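PDB 7ATL: esterase from uncultured bacterium pCosCE1, which hydrolyses carboxylic esters as a family VIII carboxylesterase with a beta-lactamase-like fold and also shows promiscuous acyltransferase activity. Local coordinates for residues D122-Q127 / E246-P251; F169-A174 / L337-V342. All coordinates share one frame; numbering follows the deposited sequence.

Interaction 1: D122-Q127 / E246-P251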
loop_
_atom_site.group_PDB
_atom_site.type_symbol
_atom_site.label_atom_id
_atom_site.label_comp_id
_atom_site.label_asym_id
_atom_site.label_seq_id
_atom_site.Cartn_x
_atom_site.Cartn_y
_atom_site.Cartn_z
ATOM N N ASP A 122 7.009 -13.777 -4.247
ATOM C CA ASP A 122 7.928 -13.128 -3.282
ATOM C C ASP A 122 8.126 -11.661 -3.686
ATOM O O ASP A 122 7.445 -11.169 -4.600
ATOM C CB ASP A 122 9.249 -13.906 -3.179
ATOM C CG ASP A 122 9.942 -13.823 -1.823
ATOM O OD1 ASP A 122 9.465 -13.041 -0.952
ATOM O OD2 ASP A 122 10.976 -14.521 -1.646
ATOM N N TYR A 123 8.981 -10.967 -2.955
ATOM C CA TYR A 123 9.522 -9.640 -3.310
ATOM C C TYR A 123 11.041 -9.793 -3.340
ATOM O O TYR A 123 11.547 -10.552 -2.497
ATOM C CB TYR A 123 9.097 -8.601 -2.276
ATOM C CG TYR A 123 8.007 -7.650 -2.694
ATOM C CD1 TYR A 123 8.034 -7.005 -3.926
ATOM C CD2 TYR A 123 6.989 -7.314 -1.810
ATOM C CE1 TYR A 123 7.044 -6.103 -4.287
ATOM C CE2 TYR A 123 6.003 -6.402 -2.151
ATOM C CZ TYR A 123 6.027 -5.808 -3.394
ATOM O OH TYR A 123 5.045 -4.932 -3.721
ATOM N N ARG A 124 11.711 -9.129 -4.278
ATOM C CA ARG A 124 13.184 -9.120 -4.387
ATOM C C ARG A 124 13.749 -8.520 -3.103
ATOM O O ARG A 124 14.838 -8.973 -2.666
ATOM C CB ARG A 124 13.596 -8.315 -5.622
ATOM C CG ARG A 124 15.072 -8.368 -5.986
ATOM C CD ARG A 124 15.306 -7.487 -7.200
ATOM N NE ARG A 124 16.353 -6.520 -6.901
ATOM C CZ ARG A 124 16.259 -5.195 -6.981
ATOM N NH1 ARG A 124 15.147 -4.598 -7.372
ATOM N NH2 ARG A 124 17.314 -4.456 -6.691
ATOM N N LEU A 125 13.031 -7.564 -2.505
ATOM C CA LEU A 125 13.482 -6.882 -1.259
ATOM C C LEU A 125 13.358 -7.824 -0.053
ATOM O O LEU A 125 13.995 -7.507 0.981
ATOM C CB LEU A 125 12.740 -5.559 -1.053
ATOM C CG LEU A 125 11.212 -5.598 -1.046
ATOM C CD1 LEU A 125 10.658 -6.356 0.146
ATOM C CD2 LEU A 125 10.648 -4.197 -1.046
ATOM N N SER A 126 12.608 -8.934 -0.166
ATOM C CA SER A 126 12.530 -10.004 0.865
ATOM C C SER A 126 13.627 -11.043 0.654
ATOM O O SER A 126 13.677 -11.976 1.484
ATOM C CB SER A 126 11.221 -10.715 0.875
ATOM O OG SER A 126 10.164 -9.794 0.916
ATOM N N GLN A 127 14.421 -10.927 -0.424
ATOM C CA GLN A 127 15.445 -11.941 -0.777
ATOM C C GLN A 127 16.821 -11.369 -0.482
ATOM O O GLN A 127 17.020 -10.173 -0.620
ATOM C CB GLN A 127 15.271 -12.384 -2.223
ATOM C CG GLN A 127 14.073 -13.309 -2.411
ATOM C CD GLN A 127 13.960 -13.779 -3.840
ATOM O OE1 GLN A 127 14.811 -13.510 -4.700
ATOM N NE2 GLN A 127 12.877 -14.481 -4.105
ATOM N N GLU A 246 17.173 -5.609 1.785
ATOM C CA GLU A 246 17.566 -4.316 1.181
ATOM C C GLU A 246 16.561 -3.990 0.093
ATOM O O GLU A 246 16.226 -4.877 -0.689
ATOM C CB GLU A 246 18.993 -4.334 0.623
ATOM C CG GLU A 246 20.056 -4.330 1.707
ATOM C CD GLU A 246 21.447 -3.961 1.218
ATOM O OE1 GLU A 246 21.654 -3.922 -0.019
ATOM O OE2 GLU A 246 22.323 -3.698 2.069
ATOM N N ILE A 247 16.120 -2.741 0.075
ATOM C CA ILE A 247 15.112 -2.219 -0.881
ATOM C C ILE A 247 15.811 -1.165 -1.743
ATOM O O ILE A 247 16.609 -0.369 -1.195
ATOM C CB ILE A 247 13.876 -1.657 -0.142
ATOM C CG1 ILE A 247 12.915 -0.971 -1.113
ATOM C CG2 ILE A 247 14.295 -0.716 0.982
ATOM C CD1 ILE A 247 11.580 -0.672 -0.537
ATOM N N GLU A 248 15.499 -1.162 -3.036
ATOM C CA GLU A 248 16.055 -0.222 -4.037
ATOM C C GLU A 248 14.999 0.837 -4.330
ATOM O O GLU A 248 13.969 0.481 -4.911
ATOM C CB GLU A 248 16.435 -0.969 -5.320
ATOM C CG GLU A 248 17.360 -0.155 -6.186
ATOM C CD GLU A 248 17.815 -0.731 -7.513
ATOM O OE1 GLU A 248 17.706 -1.966 -7.746
ATOM O OE2 GLU A 248 18.274 0.096 -8.313
ATOM N N LEU A 249 15.273 2.093 -3.988
ATOM C CA LEU A 249 14.315 3.201 -4.206
ATOM C C LEU A 249 14.894 4.198 -5.201
ATOM O O LEU A 249 16.090 4.511 -5.113
ATOM C CB LEU A 249 14.030 3.890 -2.877
ATOM C CG LEU A 249 13.296 3.035 -1.854
ATOM C CD1 LEU A 249 13.201 3.768 -0.502
ATOM C CD2 LEU A 249 11.931 2.639 -2.388
ATOM N N ALA A 250 14.041 4.677 -6.098
ATOM C CA ALA A 250 14.376 5.677 -7.119
ATOM C C ALA A 250 13.264 6.719 -7.128
ATOM O O ALA A 250 12.313 6.633 -7.901
ATOM C CB ALA A 250 14.584 4.997 -8.446
ATOM N N PRO A 251 13.359 7.737 -6.244
ATOM C CA PRO A 251 12.364 8.811 -6.184
ATOM C C PRO A 251 12.072 9.552 -7.499
ATOM O O PRO A 251 11.008 10.112 -7.594
ATOM C CB PRO A 251 12.916 9.760 -5.115
ATOM C CG PRO A 251 13.729 8.828 -4.247
ATOM C CD PRO A 251 14.390 7.868 -5.207
HETATM O O HOH W 1 17.282 -7.358 -0.711
#
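L125, in the single 3-10 turn of residues 124-126, comes closest to I247 on strand 246-249, their CA atoms 5.0 Å apart, and its CA points its hydrogen at the carbonyl O of E246 in a CA-H...O contact of 3.4 Å. A water joins the two backbones beside this point, donating to Q127 O and accepting from E246 N. The side chains meet in two places, one apolar and one charged. L125 and I247 lie side by side and point the same way, with L125 CD2 against I247 CD1 at 3.7 Å; the L125 side chain reaches there with CG set between its backbone N and carbonyl carbon (chi1 55°). R124 runs extended to CG and CD, then bends at chi3 and brings NH2 to E248 OE1 at 2.7 Å, a salt bridge with an N-H...O angle of 145°. The carboxylate receives it on the anti lone pair of OE1, and its plane stands 86° from that of the guanidinium, so one nitrogen does the bonding rather than a two-pronged, coplanar pair. NH1 of the same guanidinium pairs with E143, leaving the arginine shared between two acids. Within the loop, D122 is gripped by Q127, whose NE2 donates to OD2 at 3.1 Å from above the carboxylate plane. S126 N and Q127 N bond back to Y123 O and R124 O, closing the turn. Y123 takes no part in this contact; its OH bonds K68 NZ. The contact joins the loop before helix 132-136 to the hairpin 235-238/246-249, and that loop places Y123 as a second tyrosine on the lysine of the probable SxxK pair, S65 and K68, of the serine beta-lactamase-like fold.

Interaction 2: F169-A174 / L337-V342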
loop_
_atom_site.group_PDB
_atom_site.type_symbol
_atom_site.label_atom_id
_atom_site.label_comp_id
_atom_site.label_asym_id
_atom_site.label_seq_id
_atom_site.Cartn_x
_atom_site.Cartn_y
_atom_site.Cartn_z
ATOM N N PHE A 169 0.805 -17.139 3.699
ATOM C CA PHE A 169 0.975 -15.701 3.415
ATOM C C PHE A 169 2.459 -15.398 3.263
ATOM O O PHE A 169 3.243 -15.856 4.091
ATOM C CB PHE A 169 0.389 -14.862 4.543
ATOM C CG PHE A 169 0.596 -13.380 4.389
ATOM C CD1 PHE A 169 -0.316 -12.609 3.689
ATOM C CD2 PHE A 169 1.656 -12.748 5.017
ATOM C CE1 PHE A 169 -0.155 -11.236 3.601
ATOM C CE2 PHE A 169 1.812 -11.376 4.927
ATOM C CZ PHE A 169 0.917 -10.626 4.205
ATOM N N ARG A 170 2.796 -14.664 2.206
ATOM C CA ARG A 170 4.145 -14.121 1.928
ATOM C C ARG A 170 3.941 -12.856 1.101
ATOM O O ARG A 170 3.453 -12.959 -0.051
ATOM C CB ARG A 170 5.047 -15.140 1.225
ATOM C CG ARG A 170 6.535 -14.783 1.257
ATOM C CD ARG A 170 7.309 -15.657 0.279
ATOM N NE ARG A 170 7.331 -17.013 0.800
ATOM C CZ ARG A 170 8.199 -17.461 1.716
ATOM N NH1 ARG A 170 9.157 -16.679 2.179
ATOM N NH2 ARG A 170 8.117 -18.701 2.156
ATOM N N TYR A 171 4.294 -11.715 1.692
ATOM C CA TYR A 171 4.131 -10.386 1.065
ATOM C C TYR A 171 4.854 -10.409 -0.271
ATOM O O TYR A 171 5.985 -10.876 -0.306
ATOM C CB TYR A 171 4.674 -9.288 1.970
ATOM C CG TYR A 171 4.198 -7.917 1.607
ATOM C CD1 TYR A 171 2.863 -7.653 1.362
ATOM C CD2 TYR A 171 5.084 -6.869 1.560
ATOM C CE1 TYR A 171 2.418 -6.381 1.047
ATOM C CE2 TYR A 171 4.663 -5.592 1.234
ATOM C CZ TYR A 171 3.327 -5.343 0.982
ATOM O OH TYR A 171 2.949 -4.068 0.691
ATOM N N SER A 172 4.217 -9.933 -1.335
ATOM C CA SER A 172 4.621 -10.353 -2.688
ATOM C C SER A 172 4.341 -9.291 -3.751
ATOM O O SER A 172 3.644 -8.305 -3.510
ATOM C CB SER A 172 3.959 -11.655 -3.022
ATOM O OG SER A 172 2.620 -11.442 -3.429
ATOM N N LEU A 173 4.909 -9.549 -4.921
ATOM C CA LEU A 173 4.590 -8.897 -6.207
ATOM C C LEU A 173 3.200 -9.291 -6.706
ATOM O O LEU A 173 2.916 -8.980 -7.857
ATOM C CB LEU A 173 5.655 -9.359 -7.199
ATOM C CG LEU A 173 6.973 -8.588 -7.133
ATOM C CD1 LEU A 173 8.058 -9.323 -7.918
ATOM C CD2 LEU A 173 6.771 -7.175 -7.659
ATOM N N ALA A 174 2.355 -9.919 -5.892
ATOM C CA ALA A 174 1.056 -10.438 -6.377
ATOM C C ALA A 174 0.218 -9.307 -6.966
ATOM O O ALA A 174 -0.537 -9.582 -7.915
ATOM C CB ALA A 174 0.286 -11.152 -5.289
ATOM N N LEU A 337 -9.189 -2.941 9.222
ATOM C CA LEU A 337 -8.379 -3.185 8.009
ATOM C C LEU A 337 -7.260 -2.153 8.031
ATOM O O LEU A 337 -7.579 -0.973 8.204
ATOM C CB LEU A 337 -9.255 -3.037 6.762
ATOM C CG LEU A 337 -8.620 -3.531 5.464
ATOM C CD1 LEU A 337 -8.524 -5.053 5.466
ATOM C CD2 LEU A 337 -9.398 -3.038 4.250
ATOM N N GLN A 338 -6.008 -2.580 7.874
ATOM C CA GLN A 338 -4.834 -1.681 7.979
ATOM C C GLN A 338 -3.740 -2.140 7.032
ATOM O O GLN A 338 -3.555 -3.344 6.881
ATOM C CB GLN A 338 -4.272 -1.717 9.397
ATOM C CG GLN A 338 -2.968 -0.944 9.579
ATOM C CD GLN A 338 -2.626 -0.884 11.044
ATOM O OE1 GLN A 338 -3.205 -0.130 11.797
ATOM N NE2 GLN A 338 -1.693 -1.708 11.478
ATOM N N TRP A 339 -2.997 -1.193 6.489
ATOM C CA TRP A 339 -1.688 -1.454 5.844
ATOM C C TRP A 339 -0.922 -0.132 5.776
ATOM O O TRP A 339 -1.416 0.853 6.377
ATOM C CB TRP A 339 -1.913 -2.104 4.475
ATOM C CG TRP A 339 -0.804 -3.005 4.054
ATOM C CD1 TRP A 339 -0.042 -2.868 2.942
ATOM C CD2 TRP A 339 -0.331 -4.173 4.738
ATOM N NE1 TRP A 339 0.887 -3.861 2.887
ATOM C CE2 TRP A 339 0.746 -4.672 3.984
ATOM C CE3 TRP A 339 -0.701 -4.853 5.906
ATOM C CZ2 TRP A 339 1.455 -5.816 4.364
ATOM C CZ3 TRP A 339 -0.002 -5.980 6.284
ATOM C CH2 TRP A 339 1.060 -6.456 5.516
ATOM N N GLY A 340 0.240 -0.114 5.124
ATOM C CA GLY A 340 1.112 1.075 5.057
ATOM C C GLY A 340 1.863 1.176 3.737
ATOM O O GLY A 340 1.346 0.649 2.711
ATOM N N GLY A 341 3.051 1.803 3.786
ATOM C CA GLY A 341 3.955 2.031 2.639
ATOM C C GLY A 341 5.370 2.324 3.092
ATOM O O GLY A 341 5.550 3.154 3.995
ATOM N N VAL A 342 6.363 1.708 2.470
ATOM C CA VAL A 342 7.779 1.900 2.891
ATOM C C VAL A 342 8.151 3.380 2.791
ATOM O O VAL A 342 8.989 3.786 3.569
ATOM C CB VAL A 342 8.767 1.042 2.088
ATOM C CG1 VAL A 342 8.442 -0.436 2.189
ATOM C CG2 VAL A 342 8.839 1.472 0.633
#
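One face of the Y171 ring is covered by CZ2 of the W339 indole, whereas Y171 OH and CZ lie at the nitrogen-bearing edge of the indole, near its plane. Y171-S172-L173 is probably the counterpart of the YxN motif of class C beta-lactamases, and W339-G340-G341 probably the WGG that family VIII esterases carry in place of KTG. F169 has the backbone N of Y171 over one face, offset toward the rim, and its CZ reaches W339 CH2 at 4.4 Å. The contact joins the loop before helix 174-186 to strand 337-341 of the antiparallel sheet, across the probable active-site cleft. Y171 and W339 slide past each other in opposite directions; the phenol ring and the indole's five-membered ring meet obliquely, planes at 59°, with Y171 CE1 3.5 Å from W339 CZ2. CG of W339 anti to its own backbone nitrogen (chi1 -151°) carries the indole off the strand toward the loop. Y171 OH also bonds S65 OG and K68 NZ, the probable SxxK pair, so the tryptophan is a second-shell donor there. The indole bond is almost straight: W339 NE1 donates to Y171 OH at 3.0 Å, with an angle of 176°.

Interactions 1 and 2 meet through their loops, where D122 O lies 3.0 Å from L173 N, probably hydrogen-bonded, and the Y123 ring packs edge-to-face with Y171. Both loops thus deliver a tyrosine to K68, but they lean on different partners. Residues 122-127 rest on a small hairpin through a partly exposed salt bridge, a water and a leucine-isoleucine touch. Residues 169-174 face the main sheet through aromatic rings and a single indole hydrogen bond, with the backbones much farther apart. The centre of interaction 1 lies about 14 Å from the centre of the chain, that of interaction 2 about 6 Å. Charge and solvent mark the outer contact, aromatic surface the inner one.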